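Local coordinates for protein C2 toxin component I (Clostridium botulinum, PDB 2J3X) that probably catalyses the ADP-ribosylation of actin inside host cells, as the enzymatic component of the binary C2 toxin, at residues E342-S347 and N393-F398; R366-E371 and D422-Q427; S284-K289 and I374-Y379. The protein carries 2 engineered substitutions. All coordinates share one frame; numbering follows the deposited sequence. Where two conformers were deposited one is given.

All three contacts lie in the C-terminal ADP-ribosyltransferase half of the chain. Between centres, contact 1 lies about 12 Å from contact 2 and about 14 Å from contact 3; contacts 2 and 3 are about 16 Å apart. Contact 1 meets contact 2 where I426 N and T397 O stand 3.1 Å apart, probably hydrogen-bonded, and contact 3 where F346 CD1 lies 3.7 Å from L286 CD1. Strand 347-350 holds the family's Ser-Thr-Ser signature, and the Glu-X-Glu signature ends at E389, where strand 389-392 begins; the loops of contact 1 adjoin these strands, which in relatives help form the NAD site. Contact 3 packs on the far strand of the same three-stranded sheet.

Contact 1. Residues E342-S347 and N393-F398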
ATOM      1  N   GLU A 342       9.289  -8.741 -15.192  1.00 18.73           N
ATOM      2  CA  GLU A 342      10.315  -8.095 -16.012  0.50 19.53           C
ATOM      3  C   GLU A 342       9.735  -6.954 -16.844  1.00 19.16           C
ATOM      4  O   GLU A 342       8.520  -6.900 -17.112  1.00 18.95           O
ATOM      5  CB  GLU A 342      10.960  -9.110 -16.958  0.50 20.12           C
ATOM      6  CG  GLU A 342      11.956 -10.091 -16.354  0.50 21.73           C
ATOM      7  CD  GLU A 342      12.563 -11.040 -17.422  0.50 23.59           C
ATOM      8  OE1 GLU A 342      12.278 -10.870 -18.628  0.50 28.80           O
ATOM      9  OE2 GLU A 342      13.319 -11.966 -17.061  0.50 28.98           O
ATOM     10  N   ASN A 343      10.600  -6.030 -17.253  1.00 17.33           N
ATOM     11  CA  ASN A 343      10.187  -4.976 -18.199  1.00 17.03           C
ATOM     12  C   ASN A 343      11.339  -4.838 -19.163  1.00 17.29           C
ATOM     13  O   ASN A 343      12.320  -4.200 -18.840  1.00 15.53           O
ATOM     14  CB  ASN A 343       9.976  -3.626 -17.477  1.00 17.47           C
ATOM     15  CG  ASN A 343       8.754  -3.606 -16.617  1.00 20.52           C
ATOM     16  OD1 ASN A 343       7.658  -3.287 -17.087  1.00 22.93           O
ATOM     17  ND2 ASN A 343       8.922  -3.927 -15.320  1.00 19.78           N
ATOM     18  N   LEU A 344      11.251  -5.463 -20.349  1.00 16.39           N
ATOM     19  CA  LEU A 344      12.394  -5.418 -21.268  1.00 17.07           C
ATOM     20  C   LEU A 344      12.665  -4.033 -21.847  1.00 14.51           C
ATOM     21  O   LEU A 344      13.802  -3.661 -22.002  1.00 15.65           O
ATOM     22  CB  LEU A 344      12.195  -6.448 -22.405  1.00 17.72           C
ATOM     23  CG  LEU A 344      12.406  -7.909 -21.976  1.00 21.88           C
ATOM     24  CD1 LEU A 344      12.222  -8.838 -23.209  1.00 24.30           C
ATOM     25  CD2 LEU A 344      13.775  -8.065 -21.381  1.00 25.10           C
ATOM     26  N   SER A 345      11.617  -3.271 -22.094  1.00 14.16           N
ATOM     27  CA  SER A 345      11.742  -1.905 -22.527  1.00 14.84           C
ATOM     28  C   SER A 345      11.702  -0.935 -21.315  1.00 14.33           C
ATOM     29  O   SER A 345      11.512  -1.354 -20.163  1.00 12.37           O
ATOM     30  CB  SER A 345      10.599  -1.524 -23.468  1.00 15.00           C
ATOM     31  OG  SER A 345      10.929  -0.327 -24.171  1.00 15.58           O
ATOM     32  N   PHE A 346      11.843   0.346 -21.619  1.00 14.39           N
ATOM     33  CA  PHE A 346      11.523   1.420 -20.635  1.00 14.65           C
ATOM     34  C   PHE A 346      10.061   1.268 -20.224  1.00 15.68           C
ATOM     35  O   PHE A 346       9.231   0.810 -21.035  1.00 16.73           O
ATOM     36  CB  PHE A 346      11.750   2.785 -21.285  1.00 14.02           C
ATOM     37  CG  PHE A 346      13.131   2.941 -21.826  1.00 14.71           C
ATOM     38  CD1 PHE A 346      14.188   3.295 -20.993  1.00 14.57           C
ATOM     39  CD2 PHE A 346      13.398   2.663 -23.200  1.00 14.79           C
ATOM     40  CE1 PHE A 346      15.500   3.377 -21.501  1.00 14.47           C
ATOM     41  CE2 PHE A 346      14.679   2.758 -23.717  1.00 14.11           C
ATOM     42  CZ  PHE A 346      15.744   3.143 -22.883  1.00 14.02           C
ATOM     43  N   SER A 347       9.712   1.667 -19.009  1.00 14.96           N
ATOM     44  CA  SER A 347       8.315   1.507 -18.616  1.00 15.26           C
ATOM     45  C   SER A 347       7.810   2.725 -17.875  1.00 14.24           C
ATOM     46  O   SER A 347       8.562   3.321 -17.083  1.00 14.35           O
ATOM     47  CB  SER A 347       8.073   0.218 -17.822  1.00 17.37           C
ATOM     48  OG  SER A 347       8.807   0.174 -16.612  1.00 17.23           O
ATOM     49  N   ASN A 393      14.130   3.070 -16.356  1.00 12.05           N
ATOM     50  CA  ASN A 393      15.093   2.496 -17.288  1.00 11.28           C
ATOM     51  C   ASN A 393      14.635   1.112 -17.770  1.00 11.31           C
ATOM     52  O   ASN A 393      13.862   0.383 -17.062  1.00 12.24           O
ATOM     53  CB  ASN A 393      16.453   2.420 -16.630  1.00 12.06           C
ATOM     54  CG  ASN A 393      17.565   2.223 -17.627  1.00 13.57           C
ATOM     55  OD1 ASN A 393      17.426   2.607 -18.802  1.00 14.90           O
ATOM     56  ND2 ASN A 393      18.690   1.654 -17.161  1.00 13.58           N
ATOM     57  N   LYS A 394      15.046   0.780 -19.000  1.00 11.23           N
ATOM     58  CA  LYS A 394      14.761  -0.564 -19.563  1.00 13.55           C
ATOM     59  C   LYS A 394      15.355  -1.634 -18.614  1.00 14.66           C
ATOM     60  O   LYS A 394      16.317  -1.366 -17.882  1.00 13.56           O
ATOM     61  CB  LYS A 394      15.390  -0.663 -20.966  1.00 14.14           C
ATOM     62  CG  LYS A 394      16.933  -0.519 -20.934  1.00 16.57           C
ATOM     63  CD  LYS A 394      17.657  -0.331 -22.309  1.00 16.80           C
ATOM     64  CE  LYS A 394      19.187  -0.208 -22.003  1.00 18.97           C
ATOM     65  NZ  LYS A 394      19.701  -1.527 -21.601  1.00 30.07           N
ATOM     66  N   ASN A 395      14.790  -2.834 -18.658  1.00 15.18           N
ATOM     67  CA  ASN A 395      15.247  -3.924 -17.798  0.50 15.85           C
ATOM     68  C   ASN A 395      14.991  -3.667 -16.302  1.00 16.12           C
ATOM     69  O   ASN A 395      15.718  -4.189 -15.482  1.00 18.81           O
ATOM     70  CB  ASN A 395      16.750  -4.198 -18.015  0.50 16.24           C
ATOM     71  CG  ASN A 395      17.065  -4.677 -19.419  0.50 15.77           C
ATOM     72  OD1 ASN A 395      16.436  -5.590 -19.898  0.50 16.62           O
ATOM     73  ND2 ASN A 395      18.068  -4.071 -20.070  0.50 19.01           N
ATOM     74  N   SER A 396      14.019  -2.840 -15.933  1.00 15.33           N
ATOM     75  CA  SER A 396      13.736  -2.657 -14.492  1.00 15.55           C
ATOM     76  C   SER A 396      12.885  -3.854 -14.040  1.00 16.64           C
ATOM     77  O   SER A 396      11.741  -4.025 -14.498  1.00 16.16           O
ATOM     78  CB  SER A 396      12.955  -1.341 -14.244  1.00 15.91           C
ATOM     79  OG  SER A 396      13.789  -0.179 -14.481  1.00 14.46           O
ATOM     80  N   THR A 397      13.430  -4.649 -13.122  1.00 14.93           N
ATOM     81  CA  THR A 397      12.799  -5.859 -12.691  1.00 15.65           C
ATOM     82  C   THR A 397      12.318  -5.651 -11.267  1.00 14.95           C
ATOM     83  O   THR A 397      12.982  -4.960 -10.482  1.00 14.28           O
ATOM     84  CB  THR A 397      13.849  -7.010 -12.736  1.00 17.42           C
ATOM     85  OG1 THR A 397      14.411  -7.054 -14.085  1.00 18.11           O
ATOM     86  CG2 THR A 397      13.270  -8.325 -12.367  1.00 19.21           C
ATOM     87  N   PHE A 398      11.192  -6.260 -10.944  1.00 13.64           N
ATOM     88  CA  PHE A 398      10.541  -6.124  -9.630  1.00 14.01           C
ATOM     89  C   PHE A 398      10.155  -7.509  -9.082  1.00 14.87           C
ATOM     90  O   PHE A 398       9.963  -8.454  -9.836  1.00 15.66           O
ATOM     91  CB  PHE A 398       9.261  -5.261  -9.726  1.00 13.07           C
ATOM     92  CG  PHE A 398       9.543  -3.827 -10.008  1.00 14.83           C
ATOM     93  CD1 PHE A 398       9.843  -2.936  -8.948  1.00 14.71           C
ATOM     94  CD2 PHE A 398       9.570  -3.362 -11.337  1.00 11.56           C
ATOM     95  CE1 PHE A 398      10.112  -1.561  -9.200  1.00 14.04           C
ATOM     96  CE2 PHE A 398       9.900  -2.022 -11.599  1.00 16.19           C
ATOM     97  CZ  PHE A 398      10.164  -1.129 -10.559  1.00 16.22           C
TER
HETATM   98  O   HOH W   1      13.207  -6.590 -16.418  1.00 24.98           O
HETATM   99  O   HOH W   2      11.451  -0.681 -17.485  1.00 17.23           O
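F346 turns one face of its ring to K394, whose CB lies over the ring centre, 4.1 Å from the centroid, in a CH-pi contact. The lysine's CG stands between its backbone N and carbonyl carbon (chi1 62°), and the chain continues beside the phenylalanine until CD is 4.0 Å from F346 CZ. The aliphatic part of the lysine thus packs on the ring while its ammonium end leads away. Helices 257-265 and 273-286 enclose F346 further, and Y252 meets its ring edge-to-face. N393 adds OD1, 3.4 Å from F346 CE1, but that oxygen is hydrogen-bonded to S283. These two loops run alongside each other as the chain passes between the five-stranded and three-stranded sheets of the ADP-ribosyltransferase fold, one leading into strand 347-350, the other returning from strand 389-392. At the five-stranded end N343 ND2 donates to S396 O at 2.9 Å with an N-H...O angle of 160°, the acceptor lying close to the amide plane; the same nitrogen is at the edge of the F398 ring. Asparagine suits this place because its short amide brings an N-H donor to a backbone carbonyl; OD1 is hydrogen-bonded to a glycerol, probably from the crystallisation liquor. N343 O receives a weak bond from N395 N at 2.8 Å, and N343 N donates to a water that also bonds T397 OG1. N395 has a positive phi, 66°, which asparagine tolerates well. A second water donates to both S345 O (2.8 Å) and N393 O (2.7 Å) and accepts from S347 OG.

Contact 2. Residues R366-E371 and D422-Q427; sequences RLRLSE and DAEGIQ
R366 and R368 run beside D422 and E424 on neighbouring parallel strands whose axes lie 29° apart, joined by bonds from A423 N to R366 O (3.2 Å) and from R368 N to A423 O (2.9 Å). R366 forms the main side-chain link across them. Its CG is anti to the backbone N (chi1 177°), and the chain stays extended to NE, lying beside D422 and pointing the same way. NH1 reaches D422 OD1 at 2.8 Å in a salt bridge, on the syn side of that oxygen but well out of the carboxylate plane, with the guanidinium and carboxylate planes 61° apart. Both charges are buried and have further partners: R366 NE bridges to D220, and D422 OD2 to R402. Such shared pairing would be expected to favour the ionised forms. This is the one parallel pairing in the five-stranded sheet of the C-terminal ADP-ribosyltransferase domain, between its central strand 414-426 and strand 363-369; the face carrying both arginines looks toward the N-terminal half of the protein. There Q139 bonds to R368 NH1 and to E424 OE1, tying together two groups whose own salt bridge is long, 3.8 Å from NH1 to OE1; R368 NE bridges to E218. On the other face the residues are apolar. L367 CD2 meets A423 CB at 4.1 Å, the small alanine fitting next to a branched leucine that also packs on F398. Toward the strand ends the backbones separate, and a water accepts from G425 N at 2.8 Å, donates to R368 O at 2.7 Å and is also bonded to S370 OG.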
ATOM      1  N   ARG A 366       1.975  -1.400  -7.397  1.00  7.98           N
ATOM      2  CA  ARG A 366       2.330  -0.348  -6.420  1.00  7.66           C
ATOM      3  C   ARG A 366       3.848  -0.552  -6.253  1.00  8.89           C
ATOM      4  O   ARG A 366       4.310  -1.374  -5.469  1.00  8.77           O
ATOM      5  CB  ARG A 366       1.480  -0.568  -5.134  1.00  6.76           C
ATOM      6  CG  ARG A 366       1.869   0.488  -4.023  1.00  7.66           C
ATOM      7  CD  ARG A 366       0.869   0.483  -2.907  1.00 10.79           C
ATOM      8  NE  ARG A 366       1.300   1.431  -1.867  1.00 10.30           N
ATOM      9  CZ  ARG A 366       1.868   1.081  -0.702  1.00 12.31           C
ATOM     10  NH1 ARG A 366       2.035  -0.212  -0.399  1.00  9.85           N
ATOM     11  NH2 ARG A 366       2.235   2.060   0.181  1.00 10.03           N
ATOM     12  N   LEU A 367       4.632   0.179  -7.046  1.00  8.73           N
ATOM     13  CA  LEU A 367       6.058  -0.109  -7.214  1.00  9.17           C
ATOM     14  C   LEU A 367       6.843   0.748  -6.235  1.00  9.18           C
ATOM     15  O   LEU A 367       6.700   1.959  -6.252  1.00 11.44           O
ATOM     16  CB  LEU A 367       6.541   0.290  -8.641  1.00  9.94           C
ATOM     17  CG  LEU A 367       5.773  -0.509  -9.708  1.00 10.38           C
ATOM     18  CD1 LEU A 367       6.128   0.010 -11.090  1.00 12.23           C
ATOM     19  CD2 LEU A 367       6.108  -2.006  -9.558  1.00 12.30           C
ATOM     20  N   ARG A 368       7.684   0.133  -5.416  1.00  9.24           N
ATOM     21  CA  ARG A 368       8.613   0.927  -4.618  1.00  9.09           C
ATOM     22  C   ARG A 368       9.805   1.328  -5.470  1.00 10.93           C
ATOM     23  O   ARG A 368      10.575   0.471  -5.921  1.00 11.80           O
ATOM     24  CB  ARG A 368       9.039   0.130  -3.357  1.00 10.82           C
ATOM     25  CG  ARG A 368      10.128   0.922  -2.500  1.00 10.95           C
ATOM     26  CD  ARG A 368      10.627  -0.005  -1.351  1.00 10.89           C
ATOM     27  NE  ARG A 368       9.453  -0.457  -0.581  1.00 11.63           N
ATOM     28  CZ  ARG A 368       9.292  -1.661  -0.000  1.00  9.97           C
ATOM     29  NH1 ARG A 368      10.225  -2.580  -0.082  1.00 12.91           N
ATOM     30  NH2 ARG A 368       8.134  -1.961   0.635  1.00  9.77           N
ATOM     31  N   LEU A 369       9.967   2.633  -5.683  1.00 10.15           N
ATOM     32  CA  LEU A 369      11.120   3.127  -6.426  1.00 12.19           C
ATOM     33  C   LEU A 369      12.149   3.515  -5.411  1.00 13.87           C
ATOM     34  O   LEU A 369      11.958   4.490  -4.727  1.00 15.22           O
ATOM     35  CB  LEU A 369      10.726   4.359  -7.279  1.00 11.63           C
ATOM     36  CG  LEU A 369       9.543   4.068  -8.256  1.00 12.08           C
ATOM     37  CD1 LEU A 369       9.280   5.314  -9.189  1.00 11.27           C
ATOM     38  CD2 LEU A 369       9.747   2.766  -9.080  1.00 12.11           C
ATOM     39  N   SER A 370      13.234   2.751  -5.300  1.00 13.28           N
ATOM     40  CA  SER A 370      14.183   2.991  -4.224  1.00 13.54           C
ATOM     41  C   SER A 370      15.164   4.104  -4.607  1.00 12.50           C
ATOM     42  O   SER A 370      15.466   4.305  -5.781  1.00 11.44           O
ATOM     43  CB  SER A 370      14.971   1.685  -3.943  1.00 14.74           C
ATOM     44  OG  SER A 370      14.104   0.658  -3.434  1.00 14.75           O
ATOM     45  N   GLU A 371      15.735   4.782  -3.602  1.00 11.98           N
ATOM     46  CA  GLU A 371      16.742   5.779  -3.896  1.00 12.71           C
ATOM     47  C   GLU A 371      17.838   5.262  -4.852  1.00 11.96           C
ATOM     48  O   GLU A 371      18.481   4.241  -4.547  1.00 12.17           O
ATOM     49  CB  GLU A 371      17.413   6.297  -2.591  1.00 13.44           C
ATOM     50  CG  GLU A 371      18.506   7.309  -2.903  1.00 14.36           C
ATOM     51  CD  GLU A 371      19.302   7.835  -1.700  1.00 18.21           C
ATOM     52  OE1 GLU A 371      18.704   7.931  -0.637  1.00 19.73           O
ATOM     53  OE2 GLU A 371      20.536   8.109  -1.888  1.00 21.19           O
ATOM     54  N   ASP A 422       2.058  -5.021  -4.442  1.00  8.67           N
ATOM     55  CA  ASP A 422       3.247  -4.366  -3.900  1.00  8.49           C
ATOM     56  C   ASP A 422       4.473  -5.075  -4.449  1.00  9.08           C
ATOM     57  O   ASP A 422       4.620  -6.296  -4.313  1.00  9.13           O
ATOM     58  CB  ASP A 422       3.274  -4.536  -2.350  1.00  9.08           C
ATOM     59  CG  ASP A 422       2.337  -3.571  -1.642  1.00 10.12           C
ATOM     60  OD1 ASP A 422       2.208  -2.429  -2.125  1.00 12.23           O
ATOM     61  OD2 ASP A 422       1.802  -3.920  -0.577  1.00 11.71           O
ATOM     62  N   ALA A 423       5.391  -4.310  -5.025  1.00  8.08           N
ATOM     63  CA  ALA A 423       6.604  -4.896  -5.556  1.00  8.26           C
ATOM     64  C   ALA A 423       7.796  -3.983  -5.290  1.00 10.77           C
ATOM     65  O   ALA A 423       7.660  -2.761  -5.228  1.00 11.54           O
ATOM     66  CB  ALA A 423       6.493  -5.181  -7.021  1.00  9.23           C
ATOM     67  N   GLU A 424       8.951  -4.620  -5.185  1.00  9.44           N
ATOM     68  CA  GLU A 424      10.233  -3.888  -4.872  1.00 11.97           C
ATOM     69  C   GLU A 424      11.236  -4.194  -5.975  1.00 12.70           C
ATOM     70  O   GLU A 424      11.117  -5.230  -6.670  1.00 12.95           O
ATOM     71  CB  GLU A 424      10.784  -4.383  -3.526  1.00 12.68           C
ATOM     72  CG  GLU A 424      11.222  -5.906  -3.604  1.00 14.16           C
ATOM     73  CD  GLU A 424      11.731  -6.511  -2.307  1.00 17.10           C
ATOM     74  OE1 GLU A 424      11.755  -5.821  -1.234  1.00 17.53           O
ATOM     75  OE2 GLU A 424      12.085  -7.719  -2.413  1.00 17.94           O
ATOM     76  N   GLY A 425      12.209  -3.311  -6.157  1.00 12.25           N
ATOM     77  CA  GLY A 425      13.225  -3.450  -7.223  1.00 13.47           C
ATOM     78  C   GLY A 425      14.238  -4.519  -6.890  1.00 13.85           C
ATOM     79  O   GLY A 425      14.660  -4.634  -5.734  1.00 13.64           O
ATOM     80  N   ILE A 426      14.584  -5.342  -7.881  1.00 15.96           N
ATOM     81  CA  ILE A 426      15.642  -6.342  -7.689  1.00 19.46           C
ATOM     82  C   ILE A 426      16.556  -6.303  -8.917  1.00 22.88           C
ATOM     83  O   ILE A 426      16.214  -5.594  -9.864  1.00 22.74           O
ATOM     84  CB  ILE A 426      15.066  -7.750  -7.510  1.00 19.15           C
ATOM     85  CG1 ILE A 426      14.201  -8.114  -8.704  1.00 17.85           C
ATOM     86  CG2 ILE A 426      14.258  -7.837  -6.247  1.00 18.60           C
ATOM     87  CD1 ILE A 426      13.860  -9.652  -8.704  1.00 19.91           C
ATOM     88  N   GLN A 427      17.688  -7.029  -8.902  1.00 26.88           N
ATOM     89  CA  GLN A 427      18.645  -6.981 -10.023  0.50 30.50           C
ATOM     90  C   GLN A 427      17.971  -7.202 -11.365  1.00 32.81           C
ATOM     91  O   GLN A 427      17.200  -8.152 -11.526  1.00 33.49           O
ATOM     92  CB  GLN A 427      19.805  -7.979  -9.892  0.50 30.35           C
ATOM     93  CG  GLN A 427      20.790  -7.859 -11.071  0.50 31.55           C
ATOM     94  CD  GLN A 427      21.714  -9.055 -11.273  0.50 32.20           C
ATOM     95  OE1 GLN A 427      22.580  -9.340 -10.441  0.50 34.42           O
ATOM     96  NE2 GLN A 427      21.576  -9.718 -12.419  0.50 34.29           N
TER
HETATM   97  O   HOH W   3       3.584  -2.396   1.348  1.00 12.67           O
HETATM   98  O   HOH W   4       5.080  -1.463  -2.663  1.00 13.07           O
HETATM   99  O   HOH W   5      12.252  -1.048  -4.524  1.00 13.80           O

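Contact 3. Residues S284-K289 and I374-Y379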
ATOM      1  N   SER A 284      21.056   6.759 -20.762  1.00 14.77           N
ATOM      2  CA  SER A 284      22.009   7.758 -20.295  1.00 16.40           C
ATOM      3  C   SER A 284      21.225   8.938 -19.638  1.00 14.82           C
ATOM      4  O   SER A 284      21.499   9.343 -18.492  1.00 16.21           O
ATOM      5  CB  SER A 284      22.812   8.277 -21.534  1.00 16.79           C
ATOM      6  OG  SER A 284      23.827   9.143 -21.139  1.00 24.34           O
ATOM      7  N   ALA A 285      20.206   9.440 -20.343  1.00 14.52           N
ATOM      8  CA  ALA A 285      19.389  10.552 -19.809  1.00 13.17           C
ATOM      9  C   ALA A 285      18.744  10.172 -18.505  1.00 13.17           C
ATOM     10  O   ALA A 285      18.694  10.988 -17.551  1.00 12.72           O
ATOM     11  CB  ALA A 285      18.297  10.953 -20.800  1.00 12.66           C
ATOM     12  N   LEU A 286      18.207   8.951 -18.445  1.00 12.23           N
ATOM     13  CA  LEU A 286      17.485   8.512 -17.226  1.00 11.92           C
ATOM     14  C   LEU A 286      18.455   8.290 -16.046  1.00 11.97           C
ATOM     15  O   LEU A 286      18.013   8.199 -14.892  1.00 11.97           O
ATOM     16  CB  LEU A 286      16.618   7.258 -17.484  1.00 10.22           C
ATOM     17  CG  LEU A 286      15.472   7.493 -18.466  1.00 11.00           C
ATOM     18  CD1 LEU A 286      14.758   6.102 -18.683  1.00 11.88           C
ATOM     19  CD2 LEU A 286      14.542   8.583 -17.854  1.00 14.11           C
ATOM     20  N   SER A 287      19.764   8.233 -16.326  1.00 13.07           N
ATOM     21  CA  SER A 287      20.784   8.082 -15.280  1.00 14.44           C
ATOM     22  C   SER A 287      21.292   9.430 -14.802  1.00 14.87           C
ATOM     23  O   SER A 287      22.047   9.475 -13.837  1.00 13.83           O
ATOM     24  CB  SER A 287      22.002   7.295 -15.800  1.00 15.77           C
ATOM     25  OG  SER A 287      21.598   5.983 -16.193  1.00 21.81           O
ATOM     26  N   VAL A 288      20.851  10.529 -15.427  1.00 13.28           N
ATOM     27  CA  VAL A 288      21.390  11.860 -15.051  1.00 13.48           C
ATOM     28  C   VAL A 288      20.945  12.276 -13.627  1.00 14.07           C
ATOM     29  O   VAL A 288      21.760  12.805 -12.829  1.00 13.99           O
ATOM     30  CB  VAL A 288      21.072  12.917 -16.134  1.00 11.97           C
ATOM     31  CG1 VAL A 288      21.263  14.370 -15.625  1.00 14.13           C
ATOM     32  CG2 VAL A 288      21.931  12.657 -17.438  1.00 13.15           C
ATOM     33  N   LYS A 289      19.689  11.981 -13.276  1.00 13.97           N
ATOM     34  CA  LYS A 289      19.173  12.366 -11.977  1.00 13.63           C
ATOM     35  C   LYS A 289      18.351  11.178 -11.413  1.00 12.76           C
ATOM     36  O   LYS A 289      17.133  11.139 -11.548  1.00 10.93           O
ATOM     37  CB  LYS A 289      18.354  13.665 -12.137  1.00 15.16           C
ATOM     38  CG  LYS A 289      17.959  14.335 -10.866  1.00 20.64           C
ATOM     39  CD  LYS A 289      17.768  15.910 -11.032  1.00 16.27           C
ATOM     40  CE  LYS A 289      17.942  16.382  -9.597  1.00 21.03           C
ATOM     41  NZ  LYS A 289      17.254  17.626  -9.349  1.00 21.46           N
ATOM     42  N   ILE A 374      17.259   3.992 -11.566  1.00 11.92           N
ATOM     43  CA  ILE A 374      17.454   4.754 -12.772  1.00 10.25           C
ATOM     44  C   ILE A 374      16.075   5.034 -13.440  1.00 10.56           C
ATOM     45  O   ILE A 374      15.322   4.114 -13.843  1.00 10.40           O
ATOM     46  CB  ILE A 374      18.355   4.005 -13.760  1.00 11.72           C
ATOM     47  CG1 ILE A 374      19.699   3.640 -13.129  1.00 11.23           C
ATOM     48  CG2 ILE A 374      18.505   4.857 -15.076  1.00  9.94           C
ATOM     49  CD1 ILE A 374      20.555   4.820 -12.557  1.00 13.02           C
ATOM     50  N   GLY A 375      15.744   6.311 -13.482  1.00 10.90           N
ATOM     51  CA  GLY A 375      14.450   6.782 -13.937  1.00 10.73           C
ATOM     52  C   GLY A 375      14.382   8.278 -13.731  1.00 10.28           C
ATOM     53  O   GLY A 375      15.253   8.872 -13.096  1.00 10.62           O
ATOM     54  N   ALA A 376      13.312   8.898 -14.234  1.00 11.07           N
ATOM     55  CA  ALA A 376      13.130  10.342 -14.050  1.00 10.26           C
ATOM     56  C   ALA A 376      11.663  10.653 -14.088  1.00 10.88           C
ATOM     57  O   ALA A 376      10.894  10.056 -14.862  1.00 10.45           O
ATOM     58  CB  ALA A 376      13.840  11.124 -15.177  1.00 10.09           C
ATOM     59  N   PHE A 377      11.280  11.641 -13.300  1.00  9.02           N
ATOM     60  CA  PHE A 377       9.936  12.224 -13.471  1.00  8.81           C
ATOM     61  C   PHE A 377      10.004  13.113 -14.696  1.00  9.80           C
ATOM     62  O   PHE A 377      10.918  13.919 -14.863  1.00 10.66           O
ATOM     63  CB  PHE A 377       9.601  13.060 -12.212  1.00  7.81           C
ATOM     64  CG  PHE A 377       8.181  13.550 -12.116  1.00  8.48           C
ATOM     65  CD1 PHE A 377       7.672  14.552 -13.000  1.00  9.00           C
ATOM     66  CD2 PHE A 377       7.358  13.043 -11.142  1.00  9.84           C
ATOM     67  CE1 PHE A 377       6.356  15.013 -12.884  1.00  7.61           C
ATOM     68  CE2 PHE A 377       6.033  13.511 -10.967  1.00  9.60           C
ATOM     69  CZ  PHE A 377       5.531  14.542 -11.843  1.00  8.91           C
ATOM     70  N   ILE A 378       9.015  12.932 -15.583  1.00  9.54           N
ATOM     71  CA  ILE A 378       8.951  13.678 -16.842  1.00 10.48           C
ATOM     72  C   ILE A 378       8.341  15.035 -16.525  1.00 10.49           C
ATOM     73  O   ILE A 378       7.121  15.277 -16.674  1.00 11.03           O
ATOM     74  CB  ILE A 378       8.155  12.844 -17.862  1.00 10.83           C
ATOM     75  CG1 ILE A 378       8.822  11.464 -18.036  1.00  9.33           C
ATOM     76  CG2 ILE A 378       8.036  13.613 -19.212  1.00 12.03           C
ATOM     77  CD1 ILE A 378      10.276  11.461 -18.466  1.00 11.81           C
ATOM     78  N   TYR A 379       9.228  15.928 -16.064  1.00  9.86           N
ATOM     79  CA  TYR A 379       8.856  17.292 -15.660  1.00 11.83           C
ATOM     80  C   TYR A 379       9.574  18.244 -16.600  1.00 11.69           C
ATOM     81  O   TYR A 379      10.763  18.068 -16.838  1.00 12.49           O
ATOM     82  CB  TYR A 379       9.256  17.578 -14.202  1.00 11.18           C
ATOM     83  CG  TYR A 379       8.727  18.922 -13.733  1.00  9.92           C
ATOM     84  CD1 TYR A 379       7.444  19.046 -13.266  1.00 11.09           C
ATOM     85  CD2 TYR A 379       9.531  20.083 -13.781  1.00 10.11           C
ATOM     86  CE1 TYR A 379       6.908  20.288 -12.890  1.00 11.32           C
ATOM     87  CE2 TYR A 379       8.996  21.351 -13.392  1.00 10.35           C
ATOM     88  CZ  TYR A 379       7.692  21.434 -12.950  1.00 11.22           C
ATOM     89  OH  TYR A 379       7.134  22.655 -12.556  1.00 11.16           O
TER
HETATM   90  O   HOH W   6      17.364  10.738 -14.321  1.00 11.12           O
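L286, in the last turn of helix 273-286, straddles the start of strand 375-377, an outer strand of the three-stranded antiparallel sheet in the catalytic ADP-ribosyltransferase domain. Its CB touches I374 CG2 at 3.9 Å. Its CG stands anti to the carbonyl carbon (chi1 -65°), from where CD2 meets A376 CB at 3.8 Å. The side chain also packs on L391 of the next strand and on F346, so a branched apolar residue suits this junction of helix and sheet. A376 points its CB toward the helix end; its small size suits the close approach of L286 CD2, and it also packs on Y234 and Y237. I374 brings its CG2, anti to the backbone N, to 3.4 Å from L286 O and 3.5 Å from S287 OG. The serine hydroxyl is bonded to S283 O, one turn back in the helix, and presents little bulk to the isoleucine methyl. Between these side chains G375, almost fully extended, brings its N to 3.3 Å from L286 O, a weak bond with an N-H...O angle of only 122°. K289 sends its long chain away from the strand to D236 and to N233 O, so its part here is played by the backbone: a water accepts from K289 N at 2.8 Å and stands 3.1 Å from G375 O.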